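Side-chain contacts in sweet protein mabinlin-2 chain B (Capparis masaikai, PDB 2DS2), which forms the large chain of a heat-stable 2S seed storage albumin that has sweetness-inducing activity: residues Q31-L34 against Q35-I39; Q43-R46 against R47-A51. All blocks are in the same frame, centred on the assembly; numbering follows the deposited sequence.

Interaction 1. Residues Q31-L34 against Q35-I39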
loop_
_atom_site.group_PDB
_atom_site.type_symbol
_atom_site.label_atom_id
_atom_site.label_comp_id
_atom_site.label_asym_id
_atom_site.label_seq_id
_atom_site.Cartn_x
_atom_site.Cartn_y
_atom_site.Cartn_z
ATOM N N GLN B 31 6.859 -2.361 -0.574
ATOM C CA GLN B 31 8.256 -2.622 -0.886
ATOM C C GLN B 31 8.851 -1.467 -1.685
ATOM O O GLN B 31 10.029 -1.145 -1.530
ATOM C CB GLN B 31 8.391 -3.922 -1.674
ATOM C CG GLN B 31 8.177 -5.163 -0.828
ATOM C CD GLN B 31 9.108 -5.212 0.375
ATOM O OE1 GLN B 31 10.311 -4.975 0.256
ATOM N NE2 GLN B 31 8.555 -5.531 1.543
ATOM N N GLN B 32 8.033 -0.848 -2.534
ATOM C CA GLN B 32 8.500 0.278 -3.344
ATOM C C GLN B 32 8.844 1.467 -2.471
ATOM O O GLN B 32 9.816 2.174 -2.738
ATOM C CB GLN B 32 7.451 0.682 -4.385
ATOM C CG GLN B 32 7.412 -0.247 -5.584
ATOM C CD GLN B 32 8.733 -0.255 -6.341
ATOM O OE1 GLN B 32 9.165 0.771 -6.865
ATOM N NE2 GLN B 32 9.381 -1.412 -6.390
ATOM N N VAL B 33 8.056 1.692 -1.425
ATOM C CA VAL B 33 8.339 2.810 -0.533
ATOM C C VAL B 33 9.596 2.490 0.264
ATOM O O VAL B 33 10.461 3.344 0.448
ATOM C CB VAL B 33 7.176 3.079 0.441
ATOM C CG1 VAL B 33 7.563 4.217 1.399
ATOM C CG2 VAL B 33 5.923 3.439 -0.338
ATOM N N LEU B 34 9.709 1.250 0.726
ATOM C CA LEU B 34 10.881 0.828 1.493
ATOM C C LEU B 34 12.148 1.015 0.662
ATOM O O LEU B 34 13.156 1.526 1.149
ATOM C CB LEU B 34 10.754 -0.653 1.901
ATOM C CG LEU B 34 11.871 -1.304 2.733
ATOM C CD1 LEU B 34 13.107 -1.565 1.893
ATOM C CD2 LEU B 34 12.197 -0.409 3.919
ATOM N N GLN B 35 12.081 0.611 -0.600
ATOM C CA GLN B 35 13.228 0.711 -1.501
ATOM C C GLN B 35 13.573 2.139 -1.927
ATOM O O GLN B 35 14.728 2.568 -1.820
ATOM C CB GLN B 35 12.958 -0.139 -2.748
ATOM C CG GLN B 35 13.793 0.238 -3.959
ATOM C CD GLN B 35 13.323 -0.449 -5.226
ATOM O OE1 GLN B 35 13.386 0.126 -6.313
ATOM N NE2 GLN B 35 12.850 -1.685 -5.093
ATOM N N ARG B 36 12.564 2.865 -2.394
ATOM C CA ARG B 36 12.732 4.231 -2.899
ATOM C C ARG B 36 12.897 5.351 -1.882
ATOM O O ARG B 36 13.316 6.456 -2.238
ATOM C CB ARG B 36 11.555 4.585 -3.810
ATOM C CG ARG B 36 11.492 3.797 -5.102
ATOM C CD ARG B 36 10.220 4.149 -5.838
ATOM N NE ARG B 36 10.027 5.594 -5.851
ATOM C CZ ARG B 36 8.861 6.196 -6.058
ATOM N NH1 ARG B 36 7.766 5.480 -6.273
ATOM N NH2 ARG B 36 8.792 7.521 -6.041
ATOM N N GLN B 37 12.563 5.089 -0.629
ATOM C CA GLN B 37 12.671 6.121 0.396
ATOM C C GLN B 37 13.684 5.768 1.474
ATOM O O GLN B 37 14.130 4.631 1.583
ATOM C CB GLN B 37 11.314 6.339 1.069
ATOM C CG GLN B 37 10.151 6.618 0.134
ATOM C CD GLN B 37 10.337 7.882 -0.675
ATOM O OE1 GLN B 37 10.969 8.835 -0.219
ATOM N NE2 GLN B 37 9.775 7.903 -1.876
ATOM N N ILE B 38 14.046 6.755 2.282
ATOM C CA ILE B 38 14.961 6.512 3.372
ATOM C C ILE B 38 14.091 6.129 4.563
ATOM O O ILE B 38 13.353 6.960 5.102
ATOM C CB ILE B 38 15.786 7.771 3.726
ATOM C CG1 ILE B 38 16.742 8.100 2.574
ATOM C CG2 ILE B 38 16.568 7.535 5.013
ATOM C CD1 ILE B 38 17.495 9.406 2.766
ATOM N N ILE B 39 14.142 4.856 4.939
ATOM C CA ILE B 39 13.372 4.384 6.081
ATOM C C ILE B 39 14.370 4.318 7.235
ATOM O O ILE B 39 15.213 3.422 7.313
ATOM C CB ILE B 39 12.733 3.015 5.784
ATOM C CG1 ILE B 39 11.836 3.140 4.544
ATOM C CG2 ILE B 39 11.896 2.547 6.966
ATOM C CD1 ILE B 39 10.764 4.225 4.651
HETATM O O HOH W 1 7.682 2.979 -7.648
#

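Interaction 2. Residues Q43-R46 against R47-A51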
loop_
_atom_site.group_PDB
_atom_site.type_symbol
_atom_site.label_atom_id
_atom_site.label_comp_id
_atom_site.label_asym_id
_atom_site.label_seq_id
_atom_site.Cartn_x
_atom_site.Cartn_y
_atom_site.Cartn_z
ATOM N N GLN B 43 10.952 1.335 13.796
ATOM C CA GLN B 43 9.659 1.968 14.030
ATOM C C GLN B 43 9.005 2.424 12.722
ATOM O O GLN B 43 7.836 2.121 12.461
ATOM C CB GLN B 43 9.827 3.164 14.976
ATOM C CG GLN B 43 10.454 4.408 14.337
ATOM C CD GLN B 43 11.836 4.158 13.749
ATOM O OE1 GLN B 43 12.200 4.744 12.725
ATOM N NE2 GLN B 43 12.616 3.303 14.401
ATOM N N GLN B 44 9.756 3.155 11.902
ATOM C CA GLN B 44 9.241 3.640 10.627
ATOM C C GLN B 44 8.883 2.499 9.686
ATOM O O GLN B 44 7.888 2.569 8.968
ATOM C CB GLN B 44 10.260 4.542 9.937
ATOM C CG GLN B 44 10.228 5.978 10.401
ATOM C CD GLN B 44 10.807 6.921 9.367
ATOM O OE1 GLN B 44 10.760 8.139 9.527
ATOM N NE2 GLN B 44 11.356 6.361 8.295
ATOM N N LEU B 45 9.710 1.460 9.681
ATOM C CA LEU B 45 9.460 0.305 8.830
ATOM C C LEU B 45 8.128 -0.310 9.237
ATOM O O LEU B 45 7.315 -0.685 8.392
ATOM C CB LEU B 45 10.574 -0.732 8.991
ATOM C CG LEU B 45 10.457 -1.981 8.114
ATOM C CD1 LEU B 45 10.582 -1.584 6.655
ATOM C CD2 LEU B 45 11.533 -2.984 8.486
ATOM N N ARG B 46 7.907 -0.404 10.543
ATOM C CA ARG B 46 6.670 -0.970 11.057
ATOM C C ARG B 46 5.458 -0.177 10.587
ATOM O O ARG B 46 4.490 -0.749 10.097
ATOM C CB ARG B 46 6.694 -0.994 12.589
ATOM C CG ARG B 46 5.380 -1.407 13.224
ATOM C CD ARG B 46 5.356 -1.019 14.696
ATOM N NE ARG B 46 5.551 0.420 14.869
ATOM C CZ ARG B 46 6.563 0.967 15.537
ATOM N NH1 ARG B 46 7.482 0.196 16.110
ATOM N NH2 ARG B 46 6.659 2.287 15.624
ATOM N N ARG B 47 5.516 1.141 10.749
ATOM C CA ARG B 47 4.413 2.008 10.358
ATOM C C ARG B 47 4.157 1.938 8.859
ATOM O O ARG B 47 3.019 1.998 8.414
ATOM C CB ARG B 47 4.701 3.452 10.778
ATOM C CG ARG B 47 4.198 3.791 12.183
ATOM C CD ARG B 47 5.293 4.349 13.068
ATOM N NE ARG B 47 5.848 5.604 12.568
ATOM C CZ ARG B 47 6.892 6.218 13.116
ATOM N NH1 ARG B 47 7.347 7.356 12.606
ATOM N NH2 ARG B 47 7.483 5.694 14.178
ATOM N N LEU B 48 5.230 1.815 8.087
ATOM C CA LEU B 48 5.105 1.721 6.635
ATOM C C LEU B 48 4.207 0.529 6.297
ATOM O O LEU B 48 3.186 0.670 5.619
ATOM C CB LEU B 48 6.492 1.528 6.015
ATOM C CG LEU B 48 6.644 1.420 4.493
ATOM C CD1 LEU B 48 8.119 1.522 4.149
ATOM C CD2 LEU B 48 6.095 0.096 3.984
ATOM N N PHE B 49 4.586 -0.644 6.786
ATOM C CA PHE B 49 3.811 -1.850 6.514
ATOM C C PHE B 49 2.425 -1.857 7.152
ATOM O O PHE B 49 1.489 -2.436 6.592
ATOM C CB PHE B 49 4.622 -3.078 6.917
ATOM C CG PHE B 49 5.697 -3.422 5.931
ATOM C CD1 PHE B 49 5.398 -4.168 4.797
ATOM C CD2 PHE B 49 6.993 -2.939 6.094
ATOM C CE1 PHE B 49 6.371 -4.432 3.836
ATOM C CE2 PHE B 49 7.973 -3.195 5.138
ATOM C CZ PHE B 49 7.660 -3.943 4.008
ATOM N N ASP B 50 2.286 -1.225 8.314
ATOM C CA ASP B 50 0.973 -1.148 8.954
ATOM C C ASP B 50 0.047 -0.365 8.037
ATOM O O ASP B 50 -1.103 -0.749 7.824
ATOM C CB ASP B 50 1.059 -0.433 10.305
ATOM C CG ASP B 50 1.429 -1.363 11.431
ATOM O OD1 ASP B 50 1.637 -0.873 12.561
ATOM O OD2 ASP B 50 1.506 -2.585 11.185
ATOM N N ALA B 51 0.558 0.739 7.500
ATOM C CA ALA B 51 -0.214 1.589 6.603
ATOM C C ALA B 51 -0.677 0.798 5.381
ATOM O O ALA B 51 -1.849 0.852 5.005
ATOM C CB ALA B 51 0.625 2.797 6.170
#

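Interaction 1. Residues Q31-L34 against Q35-I39
Arg36 follows Gln32 by one helical turn; its inner carbons lie on the Gln32 backbone oxygen and its end reaches the Gln32 amide through a water. Arg36 CB lies 3.2 Å from Gln32 O, the oxygen that Arg36 N bonds at 2.9 Å, and CG stays beside the same oxygen. Arg36 CD passes on to the side-chain amide, 3.7 Å from Gln32 OE1. The chain then bends at chi3 (46°), its guanidinium plane 42° from the amide's, and Arg36 NH1 donates to a water, 2.9 Å away, which donates to Gln32 OE1 at 2.8 Å. A basic side chain of a neighbouring chain lies close to Arg36 NH2. The Gln35 side chain runs beside that of Gln32, NE2 to NE2 3.7 Å, but the two amide planes stand 76° apart.

This is the C-terminal end of helix 22-36. Gln37 N bonds Val33 O at 2.9 Å, but Gln37 is no longer helical, and Ile39 CG1 comes to 3.6 Å from Leu34 CD2, the side chains crossing at about a right angle. Water-mediated pairing of amide and guanidinium is consistent with a link that can adjust; the apolar Leu34-Ile39 contact ties the loop to the helix.

Interaction 2. Residues Q43-R46 against R47-A51
Arg47 folds back over the preceding turn: its NH2 lies 3.2 Å from Gln43 CG, while Gln44 CG comes over one face of the guanidinium. Bends at chi2 (125°) and chi3 (62°) bring the group there, carrying CD past Gln43 O at 3.4 Å. At its edge, near the plane, stands NH2 of Arg46, 3.8 Å from Arg47 NH2, so two like charges lie close and probably disfavour each other somewhat. Leu48 is next; its CB rests against the carbonyl oxygens of Gln44 and Leu45, and its N bonds Gln44 O. All this lies on helix 42-58, one of the helices of the 2S albumin large chain in the prolamin clan, and its i to i+4 backbone bonds run unbroken here from Arg47 N to Asp50 N. Phe49 then places its ring alongside Leu45, with Phe49 CE2 3.4 Å from Leu45 CD1 and Leu45 O at the ring edge, 3.2 Å from Phe49 CD2; Phe69 and Ala71 also pack on the Phe49 side chain. Last in the run, Asp50 bonds Arg46 O through its N, 2.9 Å away and in the carbonyl plane. Asp50 OD1 lies 3.8 Å from Arg46 CG; OD2 forms a salt bridge with Arg53, further along the helix.

Interactions 1 and 2 lie on consecutive helices, 22-36 and 42-58, which pack on each other: Leu34 CD2 meets Leu45 CD1 at 3.4 Å, and in the loop between the helices, Ile39 touches Leu48 and Gln44. Interaction 1, its centre about 13 Å from the centre of the chain, is a surface contact at a helix terminus, where a water joins polar side chains. Interaction 2, about 10 Å away, centre to centre, from the same point, is partly buried and lies within a continuing helix; Leu48 and Phe49 serve its inner side, while crowded arginines and an acidic residue occupy the more accessible side. Gln31 of the first also packs on Phe49 of the second.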